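Local coordinates for MobA-like NTP transferase domain-containing protein (Thermus thermophilus, PDB 2DPW) that is of unknown function but probably acts as a nucleotidyltransferase, its chain containing a MobA-like domain of the GT-A clan, at residues A[86-91]-A[104-109]; A[64-69]-A[77-82]; A[7-12]-A[23-28]; A[118-123]-A[141-146]; A[112-117]-A[154-159]. All coordinates share one frame; numbering follows the deposited sequence.

Interaction 1. Residues A[86-91]-A[104-109]; sequences RVLVAT and FVLDKA
Helix-on-sheet packing in an alpha/beta domain brings strand 86-91 and helix 99-108 together, the helix lying over one face of the mixed sheet. For the short segments concerned, the axes come within 10.5 Å and their N-to-C directions differ by 147°, so the helix runs back roughly antiparallel to the strand. Leu88 and Arg86, two residues apart and on the same face, make the strand's side of the contact; Val87, between them, points the other way, onto strand 4-8. With CG anti to the backbone N, Leu88 spreads its two methyls over consecutive helix residues. Its CD1 meets Val105 CG1 at 4.4 Å, while CD2 meets Leu106 CD2, whose end swings in although the side chain leaves the helix obliquely to the strand. Strand 86-91, helix 99-108 and strand 114-120 form a beta-alpha-beta crossover, the two strands being parallel with strand 148-152 between them; Val105 and Ala109 rest on Leu150 of that middle strand. Arg86 adds the polar element. Its chain leaves with CG anti to the backbone N, then bends at chi3 (68°), which carries the guanidinium to the end of the helix. There NH2 donates to Leu106 O at 3.0 Å, near the guanidinium plane and on a lone pair in the carbonyl plane, although the bond is bent, with an N-H...O angle of 143°. Leu106 O belongs to the last turn, where a cation would probably be welcome beside the negative end of the helix dipole. The other terminal nitrogen, NH1, lies 4.1 Å from Ala109 CB, at the residue where helical geometry stops.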
# COMPACT_ATOMS: atom_id res chain seq x y z
N ARG A 86 -15.26 4.83 2.09
CA ARG A 86 -14.04 4.69 1.31
C ARG A 86 -12.90 4.77 2.31
O ARG A 86 -12.85 5.70 3.12
CB ARG A 86 -13.91 5.81 0.28
CG ARG A 86 -13.03 5.45 -0.89
CD ARG A 86 -13.05 6.49 -2.01
NE ARG A 86 -12.42 7.75 -1.60
CZ ARG A 86 -12.10 8.73 -2.44
NH1 ARG A 86 -12.34 8.61 -3.74
NH2 ARG A 86 -11.54 9.84 -1.97
N VAL A 87 -12.00 3.79 2.27
CA VAL A 87 -10.87 3.74 3.20
C VAL A 87 -9.51 3.64 2.53
O VAL A 87 -9.33 2.94 1.53
CB VAL A 87 -11.01 2.55 4.17
CG1 VAL A 87 -9.76 2.43 5.04
CG2 VAL A 87 -12.24 2.75 5.03
N LEU A 88 -8.55 4.35 3.11
CA LEU A 88 -7.20 4.34 2.61
C LEU A 88 -6.36 3.38 3.43
O LEU A 88 -6.28 3.47 4.65
CB LEU A 88 -6.60 5.73 2.67
CG LEU A 88 -5.14 5.82 2.22
CD1 LEU A 88 -4.99 5.30 0.80
CD2 LEU A 88 -4.66 7.25 2.32
N VAL A 89 -5.75 2.43 2.74
CA VAL A 89 -4.93 1.46 3.42
C VAL A 89 -3.48 1.81 3.22
O VAL A 89 -3.09 2.32 2.17
CB VAL A 89 -5.18 0.06 2.88
CG1 VAL A 89 -4.35 -0.95 3.66
CG2 VAL A 89 -6.65 -0.26 2.96
N ALA A 90 -2.68 1.52 4.24
CA ALA A 90 -1.26 1.78 4.18
C ALA A 90 -0.48 0.85 5.09
O ALA A 90 -0.98 0.39 6.12
CB ALA A 90 -0.98 3.21 4.58
N THR A 91 0.75 0.55 4.67
CA THR A 91 1.65 -0.28 5.46
C THR A 91 2.37 0.67 6.43
O THR A 91 2.50 1.86 6.17
CB THR A 91 2.69 -0.96 4.57
OG1 THR A 91 3.47 0.04 3.90
CG2 THR A 91 2.01 -1.85 3.57
N PHE A 104 -3.53 14.14 -1.89
CA PHE A 104 -3.52 14.05 -3.35
C PHE A 104 -4.35 12.84 -3.74
O PHE A 104 -5.29 12.92 -4.54
CB PHE A 104 -2.10 13.86 -3.86
CG PHE A 104 -2.03 13.56 -5.33
CD1 PHE A 104 -2.35 14.53 -6.27
CD2 PHE A 104 -1.66 12.30 -5.77
CE1 PHE A 104 -2.31 14.23 -7.64
CE2 PHE A 104 -1.63 12.00 -7.13
CZ PHE A 104 -1.95 12.97 -8.06
N VAL A 105 -3.98 11.70 -3.17
CA VAL A 105 -4.65 10.44 -3.41
C VAL A 105 -6.14 10.65 -3.24
O VAL A 105 -6.92 10.45 -4.17
CB VAL A 105 -4.16 9.36 -2.40
CG1 VAL A 105 -4.92 8.06 -2.62
CG2 VAL A 105 -2.67 9.15 -2.56
N LEU A 106 -6.51 11.09 -2.04
CA LEU A 106 -7.91 11.33 -1.70
C LEU A 106 -8.62 12.22 -2.71
O LEU A 106 -9.71 11.90 -3.16
CB LEU A 106 -7.99 11.98 -0.34
CG LEU A 106 -7.19 11.22 0.71
CD1 LEU A 106 -6.95 12.12 1.92
CD2 LEU A 106 -7.93 9.96 1.09
N ASP A 107 -7.97 13.32 -3.05
CA ASP A 107 -8.54 14.30 -3.95
C ASP A 107 -8.47 13.98 -5.43
O ASP A 107 -9.31 14.43 -6.20
CB ASP A 107 -7.91 15.67 -3.68
CG ASP A 107 -8.12 16.12 -2.23
OD1 ASP A 107 -9.19 15.78 -1.67
OD2 ASP A 107 -7.24 16.81 -1.66
N LYS A 108 -7.49 13.18 -5.84
CA LYS A 108 -7.37 12.87 -7.25
C LYS A 108 -7.79 11.45 -7.62
O LYS A 108 -7.85 11.10 -8.80
CB LYS A 108 -5.95 13.14 -7.69
CG LYS A 108 -5.53 14.55 -7.37
CD LYS A 108 -6.46 15.55 -8.03
CE LYS A 108 -6.07 16.99 -7.72
NZ LYS A 108 -6.79 17.94 -8.62
N ALA A 109 -8.08 10.64 -6.61
CA ALA A 109 -8.49 9.27 -6.86
C ALA A 109 -9.79 9.26 -7.63
O ALA A 109 -10.72 9.98 -7.29
CB ALA A 109 -8.67 8.54 -5.55

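Interaction 2. Residues A[64-69]-A[77-82]; sequences LTLPDR and EQALEH
Fully extended torsions send Gln78 straight off its helix: CG is anti to the backbone N (chi1 -179°), and the chain continues without a bend to the amide. Leu66 and His82 both place CG beside their own backbone N, and so reach toward each other tip to tip. The end of the Gln78 amide meets Pro67: OE1 nears the proline ring, 3.0 Å from Pro67 CD, while NE2 gives a weak, bent hydrogen bond to Pro67 O at 3.3 Å. On one face of the amide the Arg69 guanidinium stacks, the planes only 14° apart and Gln78 OE1 3.8 Å above the guanidinium plane, over its centre. Further along the helix, Leu66 CD2 stands over one face of the His82 ring in a CH-pi contact, 3.9 Å from the centroid. Its other methyl, CD1, meets Ala79 CB at 3.9 Å, and Leu64 CD2 touches the same imidazole at CD2. His82 ND1 donates to Gln78 O at 3.2 Å, in the ring plane, which fixes the ring's rotation. Helix 72-81 thereby covers strand 64-66 and its parallel neighbour 48-52, as the helix of the beta-alpha-beta crossover from strand 64-66 to strand 86-91. The chemistry implies a hold made mostly by stacked planes and apolar methyls, with Gln78 OE1 probably helping, electrostatically and without a hydrogen bond to it, to settle Arg69 over the amide.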
# COMPACT_ATOMS: atom_id res chain seq x y z
N LEU A 64 -8.22 2.79 16.61
CA LEU A 64 -8.47 1.45 17.09
C LEU A 64 -7.18 0.66 16.85
O LEU A 64 -6.45 0.93 15.89
CB LEU A 64 -9.65 0.83 16.31
CG LEU A 64 -10.03 -0.61 16.70
CD1 LEU A 64 -10.68 -0.61 18.06
CD2 LEU A 64 -10.97 -1.21 15.68
N THR A 65 -6.91 -0.30 17.72
CA THR A 65 -5.70 -1.09 17.60
C THR A 65 -6.03 -2.57 17.58
O THR A 65 -6.16 -3.19 18.63
CB THR A 65 -4.79 -0.80 18.78
OG1 THR A 65 -5.04 0.55 19.22
CG2 THR A 65 -3.34 -0.94 18.39
N LEU A 66 -6.18 -3.14 16.39
CA LEU A 66 -6.49 -4.56 16.26
C LEU A 66 -5.17 -5.32 16.27
O LEU A 66 -4.14 -4.77 15.91
CB LEU A 66 -7.26 -4.82 14.96
CG LEU A 66 -8.48 -3.90 14.80
CD1 LEU A 66 -9.03 -3.96 13.39
CD2 LEU A 66 -9.55 -4.29 15.79
N PRO A 67 -5.19 -6.59 16.71
CA PRO A 67 -3.99 -7.44 16.76
C PRO A 67 -3.59 -7.94 15.38
O PRO A 67 -4.16 -7.55 14.36
CB PRO A 67 -4.42 -8.58 17.66
CG PRO A 67 -5.86 -8.75 17.28
CD PRO A 67 -6.36 -7.32 17.25
N ASP A 68 -2.62 -8.84 15.35
CA ASP A 68 -2.15 -9.39 14.09
C ASP A 68 -2.74 -10.76 13.83
O ASP A 68 -2.64 -11.65 14.67
CB ASP A 68 -0.64 -9.50 14.12
CG ASP A 68 -0.04 -9.72 12.76
OD1 ASP A 68 -0.69 -10.41 11.93
OD2 ASP A 68 1.07 -9.22 12.51
N ARG A 69 -3.36 -10.94 12.67
CA ARG A 69 -3.91 -12.24 12.35
C ARG A 69 -2.99 -13.00 11.39
O ARG A 69 -3.41 -13.93 10.72
CB ARG A 69 -5.33 -12.11 11.79
CG ARG A 69 -6.34 -11.78 12.89
CD ARG A 69 -7.80 -11.96 12.47
NE ARG A 69 -8.76 -11.82 13.58
CZ ARG A 69 -8.47 -11.83 14.89
NH1 ARG A 69 -7.22 -11.95 15.33
NH2 ARG A 69 -9.45 -11.72 15.78
N GLU A 77 -8.90 -7.71 6.31
CA GLU A 77 -10.30 -8.08 6.50
C GLU A 77 -10.73 -7.73 7.92
O GLU A 77 -11.81 -7.17 8.13
CB GLU A 77 -10.51 -9.57 6.23
CG GLU A 77 -10.14 -10.00 4.80
CD GLU A 77 -10.53 -11.44 4.47
OE1 GLU A 77 -10.40 -12.33 5.35
OE2 GLU A 77 -10.96 -11.69 3.32
N GLN A 78 -9.86 -8.03 8.88
CA GLN A 78 -10.13 -7.73 10.30
C GLN A 78 -10.48 -6.25 10.46
O GLN A 78 -11.55 -5.89 10.95
CB GLN A 78 -8.90 -8.10 11.14
CG GLN A 78 -9.02 -7.89 12.64
CD GLN A 78 -7.73 -8.24 13.39
OE1 GLN A 78 -7.66 -8.12 14.61
NE2 GLN A 78 -6.70 -8.67 12.66
N ALA A 79 -9.56 -5.39 10.03
CA ALA A 79 -9.73 -3.94 10.11
C ALA A 79 -10.97 -3.44 9.36
O ALA A 79 -11.64 -2.51 9.80
CB ALA A 79 -8.48 -3.26 9.57
N LEU A 80 -11.28 -4.06 8.22
CA LEU A 80 -12.44 -3.67 7.43
C LEU A 80 -13.73 -3.80 8.24
O LEU A 80 -14.64 -2.98 8.11
CB LEU A 80 -12.53 -4.51 6.16
CG LEU A 80 -11.63 -4.07 5.01
CD1 LEU A 80 -11.58 -5.13 3.92
CD2 LEU A 80 -12.15 -2.76 4.45
N GLU A 81 -13.81 -4.85 9.06
CA GLU A 81 -14.98 -5.09 9.89
C GLU A 81 -15.26 -3.84 10.74
O GLU A 81 -16.40 -3.56 11.10
CB GLU A 81 -14.75 -6.28 10.84
CG GLU A 81 -14.59 -7.63 10.17
CD GLU A 81 -14.46 -8.78 11.17
OE1 GLU A 81 -14.11 -8.52 12.34
OE2 GLU A 81 -14.70 -9.95 10.78
N HIS A 82 -14.20 -3.09 11.04
CA HIS A 82 -14.33 -1.90 11.86
C HIS A 82 -14.37 -0.56 11.13
O HIS A 82 -14.16 0.48 11.74
CB HIS A 82 -13.21 -1.87 12.91
CG HIS A 82 -13.20 -3.07 13.81
ND1 HIS A 82 -12.67 -4.28 13.43
CD2 HIS A 82 -13.67 -3.24 15.07
CE1 HIS A 82 -12.82 -5.15 14.41
NE2 HIS A 82 -13.42 -4.54 15.42

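Interaction 3. Residues A[7-12]-A[23-28]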
# COMPACT_ATOMS: atom_id res chain seq x y z
N VAL A 7 -3.89 0.90 8.90
CA VAL A 7 -2.46 0.70 8.83
C VAL A 7 -2.11 -0.72 9.18
O VAL A 7 -2.30 -1.18 10.31
CB VAL A 7 -1.75 1.65 9.77
CG1 VAL A 7 -0.28 1.43 9.69
CG2 VAL A 7 -2.10 3.07 9.39
N LEU A 8 -1.61 -1.42 8.17
CA LEU A 8 -1.20 -2.81 8.31
C LEU A 8 0.27 -2.79 8.63
O LEU A 8 1.12 -3.01 7.77
CB LEU A 8 -1.46 -3.55 7.00
CG LEU A 8 -2.93 -3.53 6.57
CD1 LEU A 8 -3.08 -4.28 5.27
CD2 LEU A 8 -3.80 -4.15 7.67
N ALA A 9 0.57 -2.50 9.89
CA ALA A 9 1.93 -2.44 10.37
C ALA A 9 2.28 -3.82 10.88
O ALA A 9 3.37 -4.06 11.39
CB ALA A 9 2.06 -1.43 11.49
N GLY A 10 1.33 -4.73 10.74
CA GLY A 10 1.56 -6.09 11.19
C GLY A 10 2.72 -6.68 10.43
O GLY A 10 3.13 -6.18 9.37
N GLY A 11 3.28 -7.76 10.97
CA GLY A 11 4.38 -8.40 10.30
C GLY A 11 5.63 -8.53 11.15
O GLY A 11 6.21 -7.54 11.58
N LYS A 12 6.01 -9.77 11.41
CA LYS A 12 7.22 -10.05 12.18
C LYS A 12 8.37 -9.96 11.18
O LYS A 12 8.14 -10.13 9.97
CB LYS A 12 7.15 -11.47 12.77
CG LYS A 12 8.39 -11.90 13.54
CD LYS A 12 9.44 -12.55 12.64
CE LYS A 12 10.62 -13.06 13.45
NZ LYS A 12 11.55 -13.84 12.59
N SER A 23 8.44 -6.46 14.81
CA SER A 23 7.77 -5.94 13.61
C SER A 23 8.57 -4.75 13.09
O SER A 23 9.01 -3.91 13.86
CB SER A 23 6.35 -5.48 13.95
OG SER A 23 5.67 -5.02 12.79
N LYS A 24 8.74 -4.68 11.78
CA LYS A 24 9.51 -3.60 11.15
C LYS A 24 8.94 -2.19 11.44
O LYS A 24 9.68 -1.21 11.55
CB LYS A 24 9.59 -3.84 9.63
CG LYS A 24 10.23 -2.70 8.88
CD LYS A 24 9.85 -2.70 7.42
CE LYS A 24 10.67 -3.70 6.61
NZ LYS A 24 10.21 -3.64 5.17
N ALA A 25 7.61 -2.13 11.59
CA ALA A 25 6.91 -0.87 11.85
C ALA A 25 7.29 -0.18 13.17
O ALA A 25 7.15 1.04 13.33
CB ALA A 25 5.41 -1.11 11.82
N LEU A 26 7.75 -0.98 14.13
CA LEU A 26 8.14 -0.47 15.44
C LEU A 26 9.62 -0.13 15.50
O LEU A 26 10.14 0.27 16.53
CB LEU A 26 7.79 -1.50 16.52
CG LEU A 26 6.33 -2.00 16.60
CD1 LEU A 26 6.21 -3.13 17.62
CD2 LEU A 26 5.41 -0.83 16.97
N VAL A 27 10.32 -0.32 14.39
CA VAL A 27 11.73 0.02 14.37
C VAL A 27 11.76 1.55 14.37
O VAL A 27 11.01 2.20 13.64
CB VAL A 27 12.42 -0.52 13.10
CG1 VAL A 27 13.85 -0.03 13.02
CG2 VAL A 27 12.37 -2.05 13.10
N PRO A 28 12.60 2.15 15.22
CA PRO A 28 12.65 3.61 15.25
C PRO A 28 13.15 4.20 13.95
O PRO A 28 13.97 3.62 13.25
CB PRO A 28 13.60 3.91 16.40
CG PRO A 28 13.37 2.76 17.33
CD PRO A 28 13.34 1.59 16.37
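Ser23 and Ala25 present themselves in different ways to the glycine-containing turn that follows strand 4-8. Ser23 holds OG anti to its backbone N (chi1 -178°), which swings the hydroxyl between two carbonyl oxygens of that turn: OG lies 2.8 Å from Gly11 O and 2.9 Å from Ala9 O. Ser23 CA adds a CA-H...O contact to Gly11 O at 3.0 Å, so this carbonyl is approached by both the backbone and the side chain of the serine. Ala25, in the 3-10 segment 24-26, points its methyl at the turn, and Ala9 meets it methyl to methyl, CB to CB 3.4 Å, in a small apolar contact. Val35 of helix 35-44 backs Ala25, and Tyr51 touches Ala9. Gly11 adopts a positive phi of 124°, where a side chain would press on the preceding carbonyl oxygen, and its N is hydrogen-bonded to Asp68 OD2. Lys24 instead carries its amine away from the turn, to salt bridges with Asp225 and Asp93. The sequence Leu-Ala-Gly-Gly, with Lys24 further along in the place of the signature lysine, resembles the nucleotide-binding signature of the NTP transferases, although no nucleotide is bound here. Chemically, a single hydroxyl beside two carbonyls ties the turn to the lysine-bearing segment, and the paired acids around Lys24 would be expected to keep its amine protonated.

Interaction 4. Residues A[118-123]-A[141-146]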
# COMPACT_ATOMS: atom_id res chain seq x y z
N ILE A 118 0.36 4.83 -8.08
CA ILE A 118 1.66 4.39 -8.59
C ILE A 118 2.55 5.61 -8.82
O ILE A 118 2.07 6.68 -9.18
CB ILE A 118 1.55 3.61 -9.94
CG1 ILE A 118 0.78 4.45 -10.95
CG2 ILE A 118 0.90 2.25 -9.72
CD1 ILE A 118 0.67 3.80 -12.32
N VAL A 119 3.85 5.44 -8.60
CA VAL A 119 4.82 6.53 -8.77
C VAL A 119 5.75 6.37 -9.98
O VAL A 119 6.28 5.28 -10.26
CB VAL A 119 5.71 6.67 -7.52
CG1 VAL A 119 6.56 7.91 -7.63
CG2 VAL A 119 4.86 6.72 -6.27
N PRO A 120 5.98 7.48 -10.72
CA PRO A 120 6.86 7.47 -11.90
C PRO A 120 8.34 7.43 -11.52
O PRO A 120 8.76 8.09 -10.56
CB PRO A 120 6.50 8.77 -12.61
CG PRO A 120 5.09 9.06 -12.14
CD PRO A 120 5.18 8.71 -10.68
N LYS A 121 9.13 6.65 -12.25
CA LYS A 121 10.56 6.55 -11.99
C LYS A 121 11.08 7.98 -11.86
O LYS A 121 11.83 8.32 -10.94
CB LYS A 121 11.25 5.86 -13.18
CG LYS A 121 12.75 5.59 -13.02
CD LYS A 121 13.29 4.87 -14.25
CE LYS A 121 14.55 4.05 -13.94
NZ LYS A 121 15.00 3.25 -15.13
N GLU A 122 10.64 8.82 -12.79
CA GLU A 122 11.01 10.22 -12.88
C GLU A 122 11.05 10.99 -11.55
O GLU A 122 11.97 11.77 -11.30
CB GLU A 122 10.05 10.94 -13.85
CG GLU A 122 10.08 10.43 -15.30
CD GLU A 122 9.68 8.95 -15.44
OE1 GLU A 122 8.63 8.55 -14.89
OE2 GLU A 122 10.42 8.20 -16.12
N ALA A 123 10.06 10.76 -10.69
CA ALA A 123 9.99 11.47 -9.41
C ALA A 123 10.58 10.69 -8.24
O ALA A 123 10.92 11.28 -7.22
CB ALA A 123 8.54 11.83 -9.10
N GLY A 141 4.53 5.30 -19.45
CA GLY A 141 5.69 5.60 -18.63
C GLY A 141 6.34 4.44 -17.90
O GLY A 141 6.23 3.29 -18.29
N THR A 142 7.05 4.77 -16.83
CA THR A 142 7.71 3.77 -16.00
C THR A 142 7.34 4.07 -14.55
O THR A 142 7.60 5.16 -14.04
CB THR A 142 9.22 3.83 -16.17
OG1 THR A 142 9.55 3.54 -17.54
CG2 THR A 142 9.89 2.81 -15.26
N PHE A 143 6.73 3.09 -13.90
CA PHE A 143 6.28 3.28 -12.54
C PHE A 143 6.60 2.15 -11.60
O PHE A 143 7.11 1.10 -11.98
CB PHE A 143 4.76 3.44 -12.54
CG PHE A 143 4.26 4.37 -13.61
CD1 PHE A 143 4.03 3.91 -14.90
CD2 PHE A 143 4.03 5.71 -13.31
CE1 PHE A 143 3.57 4.78 -15.88
CE2 PHE A 143 3.57 6.58 -14.28
CZ PHE A 143 3.33 6.11 -15.57
N THR A 144 6.26 2.40 -10.35
CA THR A 144 6.40 1.40 -9.32
C THR A 144 5.15 1.58 -8.50
O THR A 144 4.52 2.66 -8.57
CB THR A 144 7.64 1.61 -8.47
OG1 THR A 144 7.77 0.50 -7.56
CG2 THR A 144 7.56 2.90 -7.69
N GLY A 145 4.79 0.54 -7.76
CA GLY A 145 3.60 0.56 -6.93
C GLY A 145 3.66 1.16 -5.55
O GLY A 145 4.71 1.05 -4.92
N GLY A 146 2.65 1.90 -5.13
CA GLY A 146 2.74 2.48 -3.80
C GLY A 146 2.52 1.48 -2.68
O GLY A 146 2.45 0.28 -2.92
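Two backbone hydrogen bonds join strand 114-120 to strand 141-145 in antiparallel pairing. Val119 and Thr144 form the hydrogen-bonded pair: Val119 N to Thr144 O and Thr144 N to Val119 O are both 2.9 Å. A third bond comes from the first residue of helix 121-127, Lys121 N to Thr142 O, 2.8 Å and straighter at 164°, with Pro120 at the N-cap. The apolar, close-packed part lies on the face carrying Ile118, Pro120 and Phe143. Ile118 holds CG1 in the crowded position between backbone N and carbonyl carbon (chi1 54°), which brings CD1 over one face of the Phe143 ring, 4.1 Å from its centroid, as a CH-pi contact. Pro120 CG comes obliquely to Phe143 CE2 at 3.6 Å. The looser side is at the exposed end, where Lys121 and Thr142 lie side by side, CB to CG2 3.9 Å, and the lysine's end leads away. Glu122 bends back at chi2, without a hydrogen bond to Thr142. On the opposite face Thr144 OG1 bonds to Thr134 O. Strand 210-214 flanks strand 114-120 in parallel, its Val214 touching Pro120 and Phe143, while strand 136-138 pairs antiparallel with strand 141-145.

Interaction 5. Residues A[112-117]-A[154-159]; sequences AALVYP and SLFRKA
Phe156 supplies the flat group of this contact, and Leu114 meets its ring obliquely, CD1 lying 3.6 Å from Phe156 CE1. The next nearest ring atom to the same methyl is Phe156 CZ, 4.2 Å from Leu114 CD1. Both side chains set CG anti to their own backbone N (chi1 179° for Leu114, -159° for Phe156) and run alongside each other in the same direction. Leu151 of strand 148-152 touches both of them, placing this pair on an apolar face of the sheet. A second point of contact lies where strand 114-120 is about to begin. Ala113 turns its methyl to the helix, with Ala113 CB 3.3 Å from Leu155 CB. Leu155 has CG beside its backbone N, and a chi2 of 173° extends CD1 along the Ala113 backbone, 3.3 Å from Ala113 CA, so one branch lies against the backbone rather than against a side chain. Ala113 is thus buried beneath a leucine that is itself exposed. No polar atom bridges the two segments; the nearby bonding is done by Asp152, whose OD2 accepts from Leu155 N and Ser154 OG, and whose backbone pairs with Ala113. Helix 153-156, following directly on strand 148-152, here packs over the start of strand 114-120, the antiparallel neighbour of strand 148-152 in the mixed sheet of this alpha/beta domain.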
# COMPACT_ATOMS: atom_id res chain seq x y z
N ALA A 112 -13.79 4.70 -8.03
CA ALA A 112 -13.65 3.25 -8.27
C ALA A 112 -13.51 2.47 -6.96
O ALA A 112 -12.91 2.94 -6.00
CB ALA A 112 -12.45 2.97 -9.17
N ALA A 113 -14.08 1.26 -6.96
CA ALA A 113 -14.05 0.37 -5.80
C ALA A 113 -12.64 0.25 -5.26
O ALA A 113 -12.41 0.16 -4.05
CB ALA A 113 -14.54 -1.00 -6.20
N LEU A 114 -11.69 0.25 -6.17
CA LEU A 114 -10.30 0.10 -5.81
C LEU A 114 -9.41 1.02 -6.63
O LEU A 114 -9.49 1.03 -7.85
CB LEU A 114 -9.91 -1.36 -6.01
CG LEU A 114 -8.47 -1.76 -5.70
CD1 LEU A 114 -8.43 -3.21 -5.30
CD2 LEU A 114 -7.60 -1.50 -6.92
N VAL A 115 -8.58 1.80 -5.94
CA VAL A 115 -7.65 2.69 -6.61
C VAL A 115 -6.25 2.48 -6.02
O VAL A 115 -6.06 2.54 -4.81
CB VAL A 115 -8.08 4.17 -6.46
CG1 VAL A 115 -7.10 5.08 -7.21
CG2 VAL A 115 -9.48 4.34 -7.02
N TYR A 116 -5.28 2.23 -6.89
CA TYR A 116 -3.92 1.99 -6.46
C TYR A 116 -2.92 3.00 -6.97
O TYR A 116 -2.56 2.99 -8.15
CB TYR A 116 -3.47 0.62 -6.90
CG TYR A 116 -2.08 0.29 -6.46
CD1 TYR A 116 -1.69 0.53 -5.15
CD2 TYR A 116 -1.18 -0.31 -7.33
CE1 TYR A 116 -0.44 0.18 -4.71
CE2 TYR A 116 0.08 -0.67 -6.91
CZ TYR A 116 0.44 -0.43 -5.59
OH TYR A 116 1.69 -0.79 -5.15
N PRO A 117 -2.44 3.88 -6.09
CA PRO A 117 -1.47 4.91 -6.48
C PRO A 117 -0.11 4.35 -6.93
O PRO A 117 0.48 3.51 -6.26
CB PRO A 117 -1.34 5.79 -5.23
CG PRO A 117 -2.24 5.25 -4.20
CD PRO A 117 -2.97 4.06 -4.73
N SER A 154 -17.52 -1.18 0.83
CA SER A 154 -18.77 -1.69 0.29
C SER A 154 -18.64 -2.27 -1.10
O SER A 154 -19.23 -3.29 -1.37
CB SER A 154 -19.78 -0.57 0.23
OG SER A 154 -19.15 0.67 -0.08
N LEU A 155 -17.92 -1.61 -2.00
CA LEU A 155 -17.79 -2.14 -3.35
C LEU A 155 -16.86 -3.34 -3.38
O LEU A 155 -17.05 -4.32 -4.10
CB LEU A 155 -17.23 -1.08 -4.29
CG LEU A 155 -18.09 0.11 -4.70
CD1 LEU A 155 -17.27 1.12 -5.49
CD2 LEU A 155 -19.24 -0.41 -5.51
N PHE A 156 -15.82 -3.23 -2.58
CA PHE A 156 -14.81 -4.25 -2.51
C PHE A 156 -15.31 -5.52 -1.85
O PHE A 156 -14.97 -6.63 -2.27
CB PHE A 156 -13.61 -3.73 -1.74
CG PHE A 156 -12.36 -4.48 -2.02
CD1 PHE A 156 -11.93 -4.64 -3.34
CD2 PHE A 156 -11.62 -5.03 -0.99
CE1 PHE A 156 -10.78 -5.34 -3.62
CE2 PHE A 156 -10.46 -5.74 -1.26
CZ PHE A 156 -10.04 -5.90 -2.58
N ARG A 157 -16.11 -5.35 -0.80
CA ARG A 157 -16.68 -6.45 -0.04
C ARG A 157 -16.88 -7.72 -0.88
O ARG A 157 -16.54 -8.82 -0.45
CB ARG A 157 -18.03 -6.00 0.56
CG ARG A 157 -18.84 -7.09 1.22
CD ARG A 157 -20.17 -6.56 1.72
NE ARG A 157 -20.06 -5.81 2.98
CZ ARG A 157 -19.57 -6.31 4.11
NH1 ARG A 157 -19.13 -7.56 4.17
NH2 ARG A 157 -19.53 -5.56 5.20
N LYS A 158 -17.40 -7.55 -2.09
CA LYS A 158 -17.68 -8.68 -2.97
C LYS A 158 -16.51 -9.27 -3.79
O LYS A 158 -16.65 -10.30 -4.43
CB LYS A 158 -18.84 -8.30 -3.91
CG LYS A 158 -18.57 -7.10 -4.82
CD LYS A 158 -19.70 -6.89 -5.82
CE LYS A 158 -19.20 -6.18 -7.09
NZ LYS A 158 -19.55 -4.71 -7.19
N ALA A 159 -15.34 -8.63 -3.75
CA ALA A 159 -14.20 -9.13 -4.50
C ALA A 159 -13.21 -9.86 -3.62
O ALA A 159 -12.29 -10.52 -4.11
CB ALA A 159 -13.51 -7.99 -5.20

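How the interactions relate
All five contacts reach one mixed sheet. Interaction 5 is the most buried and purely apolar; the others are partly buried and mix apolar packing with polar bonds. Interactions 4 and 5 share strand 114-120, one at each end, and are bridged by bonds from Gly146 to Tyr116 and Pro117. Interaction 1 touches interaction 5 through Ala109 and Val115, and its strand is bonded to that of interaction 3 by Ala90 O and Leu8 N. Interaction 2, with three exposed residues, reaches interaction 3 through Asp68 and Gly11. Backbone pairing dominates interaction 4, helix-on-sheet packing 1 and 2, and a hydroxyl among carbonyls interaction 3, beside the probable nucleotide site.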